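Local coordinates for uncharacterized protein (Bacteroides ovatus, PDB 4IPB), which is of unknown function but belongs to the DUF2874 family, described as PepSY-like and putatively beta-lactamase-inhibitor-like, at residues A[20-25]-A[31-36]; A[70-75]-A[113-118]; A[86-89]-A[95-98]. All coordinates share one frame; numbering follows the deposited sequence.

Contact 1: A[20-25]-A[31-36]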
# COMPACT_ATOMS: atom_id res chain seq x y z
N ASN A 20 -1.32 17.51 -6.73
CA ASN A 20 -0.24 18.48 -6.53
C ASN A 20 0.66 18.00 -5.42
O ASN A 20 0.35 17.05 -4.71
CB ASN A 20 -0.80 19.88 -6.24
CG ASN A 20 -1.78 19.94 -5.06
OD1 ASN A 20 -1.73 19.14 -4.12
ND2 ASN A 20 -2.67 20.93 -5.11
N GLY A 21 1.78 18.67 -5.28
CA GLY A 21 2.74 18.32 -4.25
C GLY A 21 3.29 16.92 -4.38
O GLY A 21 3.57 16.25 -3.36
N VAL A 22 3.44 16.46 -5.62
CA VAL A 22 3.82 15.06 -5.85
C VAL A 22 5.33 14.94 -5.68
O VAL A 22 6.11 15.74 -6.28
CB VAL A 22 3.47 14.62 -7.28
CG1 VAL A 22 3.81 13.16 -7.54
CG2 VAL A 22 2.01 14.89 -7.52
N ALA A 23 5.73 13.94 -4.91
CA ALA A 23 7.14 13.63 -4.65
C ALA A 23 7.47 12.34 -5.38
O ALA A 23 6.84 11.30 -5.07
CB ALA A 23 7.37 13.41 -3.16
N TRP A 24 8.41 12.40 -6.32
CA TRP A 24 8.79 11.23 -7.13
C TRP A 24 10.14 10.62 -6.65
O TRP A 24 11.07 11.31 -6.30
CB TRP A 24 8.94 11.61 -8.59
CG TRP A 24 7.69 11.92 -9.29
CD1 TRP A 24 7.13 13.14 -9.45
CD2 TRP A 24 6.89 11.00 -10.01
NE1 TRP A 24 5.99 13.03 -10.23
CE2 TRP A 24 5.82 11.71 -10.57
CE3 TRP A 24 6.96 9.60 -10.23
CZ2 TRP A 24 4.87 11.09 -11.40
CZ3 TRP A 24 5.98 8.99 -11.01
CH2 TRP A 24 4.96 9.74 -11.56
N SER A 25 10.21 9.30 -6.71
CA SER A 25 11.43 8.52 -6.44
C SER A 25 11.42 7.28 -7.31
O SER A 25 10.44 7.05 -8.04
CB SER A 25 11.43 8.08 -4.97
OG SER A 25 10.28 7.24 -4.69
N TYR A 31 9.10 3.65 -10.83
CA TYR A 31 8.98 5.05 -10.41
C TYR A 31 7.75 5.19 -9.50
O TYR A 31 6.67 4.62 -9.87
CB TYR A 31 8.77 5.96 -11.64
CG TYR A 31 9.94 5.84 -12.57
CD1 TYR A 31 9.99 4.81 -13.54
CD2 TYR A 31 11.04 6.64 -12.42
CE1 TYR A 31 11.10 4.64 -14.36
CE2 TYR A 31 12.14 6.47 -13.23
CZ TYR A 31 12.15 5.47 -14.19
OH TYR A 31 13.28 5.29 -14.99
N CYS A 32 7.88 5.95 -8.43
CA CYS A 32 6.82 6.08 -7.43
C CYS A 32 6.46 7.53 -7.28
O CYS A 32 7.35 8.36 -7.02
CB CYS A 32 7.29 5.55 -6.10
SG CYS A 32 6.10 5.76 -4.75
N ALA A 33 5.17 7.84 -7.39
CA ALA A 33 4.59 9.14 -7.14
C ALA A 33 3.86 9.12 -5.78
O ALA A 33 2.91 8.32 -5.59
CB ALA A 33 3.58 9.49 -8.22
N ASN A 34 4.32 9.96 -4.85
CA ASN A 34 3.74 10.07 -3.52
C ASN A 34 3.00 11.37 -3.41
O ASN A 34 3.60 12.45 -3.68
CB ASN A 34 4.83 10.00 -2.45
CG ASN A 34 4.30 10.27 -1.06
OD1 ASN A 34 4.23 11.42 -0.63
ND2 ASN A 34 3.80 9.25 -0.41
N PHE A 35 1.75 11.34 -2.91
CA PHE A 35 0.90 12.55 -2.84
C PHE A 35 -0.38 12.26 -2.06
O PHE A 35 -0.70 11.10 -1.82
CB PHE A 35 0.48 13.03 -4.24
CG PHE A 35 -0.29 12.02 -5.04
CD1 PHE A 35 0.34 10.93 -5.60
CD2 PHE A 35 -1.64 12.16 -5.26
CE1 PHE A 35 -0.33 10.02 -6.35
CE2 PHE A 35 -2.34 11.21 -6.02
CZ PHE A 35 -1.68 10.13 -6.52
N ALA A 36 -1.17 13.31 -1.78
CA ALA A 36 -2.47 13.15 -1.12
C ALA A 36 -3.60 13.44 -2.09
O ALA A 36 -3.51 14.33 -2.93
CB ALA A 36 -2.55 14.13 0.06
O HOH W 1 -0.08 15.89 -2.16
O HOH W 2 -2.68 16.42 -4.39
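With CG of W24 set anti to its own carbonyl carbon (chi1 -71°) and the indole turned roughly perpendicular at chi2 (94°), the ring swings across to the neighbouring strand and lays its six-membered half over the methyl of A33. The result is a CH-pi contact: A33 CB stands 3.6 Å from the centroid of that ring, almost on the ring normal. On the same face of the sheet, V22 sends CG1 opposite its backbone N, where it meets A33 CB at 3.7 Å, while its other branch, CG2, runs beside F35 and touches CB of that residue. A33 CB thus meets an aromatic face and, about a right angle away, a valine branch.

The backbone fixes these positions. The segments lie on the two arms of an antiparallel beta hairpin, strands 23-27 and 30-37, and W24 and A33 form a non-hydrogen-bonded pair, flanked by the hydrogen-bonded pairs A23-N34 and S25-C32. The bond from A23 N to N34 O measures 2.9 Å, that from C32 N to S25 O 2.8 Å. Between them W24 CA approaches C32 O at 3.2 Å, a CA-H...O contact. Beyond V22 direct pairing gives way to water: one molecule donates to N20 O and accepts from A36 N, and a second connects N20 N with A36 O.

The face bearing W24, A33 and F35 is covered by helix 6-15, whose F12 meets the rings of both W24 and F35 edge-to-face. On the other face C32 and N34 touch side chains of strand 40-46. Strand 23-27 is outermost in the sheet, whereas strand 30-37 continues into it through backbone bonds to strand 40-46, where N43 accepts a side-chain hydrogen bond from N34 ND2.

Contact 2: A[70-75]-A[113-118]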
# COMPACT_ATOMS: atom_id res chain seq x y z
N TYR A 70 -12.96 -6.53 7.56
CA TYR A 70 -13.10 -6.25 8.98
C TYR A 70 -13.46 -7.47 9.83
O TYR A 70 -12.84 -7.73 10.85
CB TYR A 70 -14.13 -5.16 9.22
CG TYR A 70 -14.22 -4.82 10.69
CD1 TYR A 70 -13.31 -3.95 11.27
CD2 TYR A 70 -15.27 -5.30 11.46
CE1 TYR A 70 -13.40 -3.63 12.63
CE2 TYR A 70 -15.38 -4.98 12.82
CZ TYR A 70 -14.46 -4.14 13.39
OH TYR A 70 -14.55 -3.83 14.73
N ASN A 71 -14.50 -8.17 9.41
CA ASN A 71 -15.00 -9.31 10.14
C ASN A 71 -13.94 -10.41 10.23
O ASN A 71 -13.83 -11.09 11.26
CB ASN A 71 -16.25 -9.90 9.52
CG ASN A 71 -17.46 -8.99 9.66
OD1 ASN A 71 -17.48 -8.04 10.47
ND2 ASN A 71 -18.47 -9.25 8.84
N ALA A 72 -13.19 -10.57 9.15
CA ALA A 72 -12.10 -11.54 9.12
C ALA A 72 -11.03 -11.12 10.10
O ALA A 72 -10.54 -11.95 10.84
CB ALA A 72 -11.54 -11.70 7.72
N PHE A 73 -10.67 -9.83 10.14
CA PHE A 73 -9.66 -9.36 11.09
C PHE A 73 -10.09 -9.58 12.54
O PHE A 73 -9.32 -10.09 13.36
CB PHE A 73 -9.32 -7.87 10.85
CG PHE A 73 -8.36 -7.30 11.84
CD1 PHE A 73 -7.01 -7.61 11.77
CD2 PHE A 73 -8.80 -6.52 12.89
CE1 PHE A 73 -6.11 -7.11 12.70
CE2 PHE A 73 -7.90 -6.02 13.84
CZ PHE A 73 -6.56 -6.29 13.72
N VAL A 74 -11.32 -9.21 12.86
CA VAL A 74 -11.74 -9.28 14.25
C VAL A 74 -12.00 -10.73 14.69
O VAL A 74 -12.09 -10.96 15.89
CB VAL A 74 -12.89 -8.30 14.60
CG1 VAL A 74 -12.48 -6.86 14.34
CG2 VAL A 74 -14.16 -8.67 13.88
N SER A 75 -12.08 -11.69 13.75
CA SER A 75 -12.23 -13.10 14.13
C SER A 75 -10.90 -13.89 14.03
O SER A 75 -10.85 -15.07 14.38
CB SER A 75 -13.29 -13.78 13.28
OG SER A 75 -12.92 -13.81 11.91
N LEU A 113 -0.02 -8.00 7.92
CA LEU A 113 -1.02 -9.02 7.65
C LEU A 113 -1.53 -8.74 6.26
O LEU A 113 -1.95 -7.65 5.98
CB LEU A 113 -2.18 -8.91 8.67
CG LEU A 113 -1.86 -8.75 10.14
CD1 LEU A 113 -3.13 -8.63 10.96
CD2 LEU A 113 -0.96 -9.87 10.57
N PHE A 114 -1.47 -9.73 5.37
CA PHE A 114 -1.90 -9.62 3.95
C PHE A 114 -3.23 -10.35 3.74
O PHE A 114 -3.26 -11.62 3.75
CB PHE A 114 -0.83 -10.22 3.06
CG PHE A 114 0.50 -9.47 3.11
CD1 PHE A 114 1.36 -9.67 4.16
CD2 PHE A 114 0.91 -8.69 2.04
CE1 PHE A 114 2.60 -9.02 4.20
CE2 PHE A 114 2.14 -8.07 2.06
CZ PHE A 114 2.98 -8.20 3.17
N TYR A 115 -4.29 -9.57 3.58
CA TYR A 115 -5.63 -10.08 3.41
C TYR A 115 -6.11 -9.93 1.95
O TYR A 115 -5.85 -8.90 1.32
CB TYR A 115 -6.65 -9.31 4.29
CG TYR A 115 -6.62 -9.71 5.74
CD1 TYR A 115 -7.39 -10.75 6.18
CD2 TYR A 115 -5.84 -9.01 6.67
CE1 TYR A 115 -7.38 -11.15 7.51
CE2 TYR A 115 -5.82 -9.40 8.01
CZ TYR A 115 -6.59 -10.45 8.41
OH TYR A 115 -6.59 -10.88 9.72
N THR A 116 -6.89 -10.89 1.53
CA THR A 116 -7.60 -10.76 0.27
C THR A 116 -8.87 -9.97 0.53
O THR A 116 -9.37 -9.88 1.68
CB THR A 116 -7.99 -12.13 -0.36
OG1 THR A 116 -9.06 -12.72 0.38
CG2 THR A 116 -6.80 -13.11 -0.42
N PRO A 117 -9.47 -9.44 -0.53
CA PRO A 117 -10.80 -8.79 -0.39
C PRO A 117 -11.91 -9.66 0.12
O PRO A 117 -12.92 -9.13 0.59
CB PRO A 117 -11.11 -8.32 -1.81
CG PRO A 117 -9.70 -8.15 -2.43
CD PRO A 117 -8.97 -9.34 -1.90
N GLN A 118 -11.76 -10.99 0.01
CA GLN A 118 -12.72 -11.93 0.57
C GLN A 118 -12.42 -12.29 2.03
O GLN A 118 -13.05 -13.16 2.62
CB GLN A 118 -12.74 -13.21 -0.27
CG GLN A 118 -13.17 -13.01 -1.72
CD GLN A 118 -12.18 -12.23 -2.59
OE1 GLN A 118 -10.96 -12.41 -2.50
NE2 GLN A 118 -12.71 -11.32 -3.41
O HOH W 3 -6.73 -11.10 12.96
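A helix laid against one face of an antiparallel sheet is the element at work here: helix 67-75 meets the end of strand 107-115 through a few side chains, the short segment axes staying 10.8 Å apart. The contact is narrow and rests on A72 and F73 from the helix and on L113 and Y115 from the strand. These last two are alternate residues of one strand, so both reach toward the helix.

F73 and L113 cross at about a right angle. L113 CD1 comes up to the edge of the phenyl ring, in its plane, and lies 3.8 Å from F73 CE1. Y115 also crosses F73 nearly at right angles, but it extends farther: its ring passes beside the helix and brings OH to 3.7 Å from F73 CA and to 3.9 Å from F73 CD1. CG of F73 lies opposite its backbone N (chi1 176°), which carries the phenyl ring to the L113 side of the tyrosine. A72 CB touches the other flank of the contact at Y115 CE1, 4.2 Å away. I100 of the adjacent strand 97-104 packs on both F73 and Y115, L62 closes in on F73 from a loop, and L121 of strand 121-126 touches L113 and Y115.

The chemistry is almost wholly apolar, with the phenol OH as the polar exception. A water is hydrogen-bonded to Y115 OH (3.3 Å) and donates a 2.8 Å bond to F73 O, bridging the two near the helix's C-terminal part. Helix and strand are therefore joined directly by van der Waals contacts, including those of the phenol oxygen with F73. Such a union depends on the shapes and orientations of the side chains more than on directional bonding.

Contact 3: A[86-89]-A[95-98]; sequences VTMV and QAII
M88 and I98 make the close-packed side of this contact. The selenomethionine chain leaves the backbone with CG opposite N, then bends at both chi2 (65°) and chi3 (76°), curling its end back over the neighbouring strand. There CE rests 3.7 Å from I98 CG1, and SE lies 4.1 Å from the methyl of A96. Farther along the same face V86 CG1 meets I98 CG2 more distantly, at 4.2 Å, and L65 from a loop packs on both V86 and I98.

Segments 86-89 and 95-98 come from the two arms of a beta hairpin in the middle of the sheet. M88 and I98 form a non-hydrogen-bonded pair, whereas V89-I97 is hydrogen-bonded: V89 N gives to I97 O at 2.9 Å, and I97 N returns a bond of 3.0 Å to V89 O. Next to the latter, A96 CA approaches V89 O as a CA-H...O contact.

On the face of V89 and I97 the fit between the two strands is looser. Their CB atoms are 4.4 Å apart, and the closer approach of V89 is to backbone, its CB lying 3.5 Å from I97 O; F139 of the C-terminal helix 136-139 touches both side chains. Toward Q95 the pairing runs out into loop, and this exposed glutamine turns away from segment 86-89, its side chain meeting T116 and Q118.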
# COMPACT_ATOMS: atom_id res chain seq x y z
N VAL A 86 -3.25 0.69 7.68
CA VAL A 86 -4.07 -0.13 6.80
C VAL A 86 -3.79 0.40 5.40
O VAL A 86 -3.99 1.59 5.18
CB VAL A 86 -5.56 -0.02 7.16
CG1 VAL A 86 -6.43 -0.88 6.23
CG2 VAL A 86 -5.81 -0.37 8.64
N THR A 87 -3.36 -0.48 4.50
CA THR A 87 -3.01 -0.08 3.15
C THR A 87 -3.80 -0.90 2.14
O THR A 87 -3.80 -2.17 2.19
CB THR A 87 -1.51 -0.24 2.88
OG1 THR A 87 -0.79 0.40 3.91
CG2 THR A 87 -1.12 0.32 1.52
N MSE A 88 -4.44 -0.25 1.18
CA MSE A 88 -5.08 -0.96 0.08
C MSE A 88 -4.12 -0.97 -1.10
O MSE A 88 -3.57 0.10 -1.42
CB MSE A 88 -6.38 -0.26 -0.29
CG MSE A 88 -7.06 -0.81 -1.55
SE MSE A 88 -7.67 -2.65 -1.35
CE MSE A 88 -9.25 -2.26 -0.26
N VAL A 89 -3.87 -2.11 -1.67
CA VAL A 89 -2.87 -2.30 -2.75
C VAL A 89 -3.62 -2.80 -3.95
O VAL A 89 -4.29 -3.82 -3.89
CB VAL A 89 -1.72 -3.25 -2.38
CG1 VAL A 89 -0.64 -3.21 -3.45
CG2 VAL A 89 -1.13 -2.91 -1.04
N GLN A 95 -5.07 -9.52 -8.13
CA GLN A 95 -6.11 -9.19 -7.16
C GLN A 95 -5.56 -8.20 -6.09
O GLN A 95 -4.39 -8.25 -5.68
CB GLN A 95 -6.60 -10.47 -6.47
CG GLN A 95 -7.59 -10.29 -5.36
CD GLN A 95 -8.06 -11.61 -4.79
OE1 GLN A 95 -7.38 -12.25 -4.01
NE2 GLN A 95 -9.25 -12.00 -5.18
N ALA A 96 -6.42 -7.28 -5.68
CA ALA A 96 -6.07 -6.36 -4.61
C ALA A 96 -5.72 -7.09 -3.32
O ALA A 96 -6.19 -8.18 -3.03
CB ALA A 96 -7.18 -5.36 -4.34
N ILE A 97 -4.89 -6.45 -2.52
CA ILE A 97 -4.43 -6.94 -1.23
C ILE A 97 -4.60 -5.82 -0.20
O ILE A 97 -4.29 -4.68 -0.47
CB ILE A 97 -2.94 -7.29 -1.24
CG1 ILE A 97 -2.66 -8.37 -2.25
CG2 ILE A 97 -2.52 -7.80 0.15
CD1 ILE A 97 -1.18 -8.59 -2.57
N ILE A 98 -5.13 -6.18 0.96
CA ILE A 98 -5.22 -5.28 2.07
C ILE A 98 -4.12 -5.64 3.07
O ILE A 98 -4.02 -6.77 3.52
CB ILE A 98 -6.59 -5.38 2.78
CG1 ILE A 98 -7.74 -4.93 1.88
CG2 ILE A 98 -6.57 -4.48 4.02
CD1 ILE A 98 -8.27 -6.00 0.96

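Overall arrangement
All three contacts reach one antiparallel sheet whose strands follow in chain order. Contact 1 forms the hairpin at its first edge and closes before the others begin. Contact 3, a second hairpin, pairs central strands 82-90 and 97-104 and is nested within the loop closed by contact 2, where helix 67-75 meets strand 107-115. Contacts 2 and 3 touch, their centres 11 Å apart, through neighbouring strands 97-104 and 107-115, with Y115 N probably hydrogen-bonded to I98 O. Contact 1 is separate, its centre 19 Å from that of contact 3 and 29 Å from that of contact 2. Strands adjacent in sequence are thus sheet neighbours, helix 67-75 lying in the connection between 52-58 and 82-90.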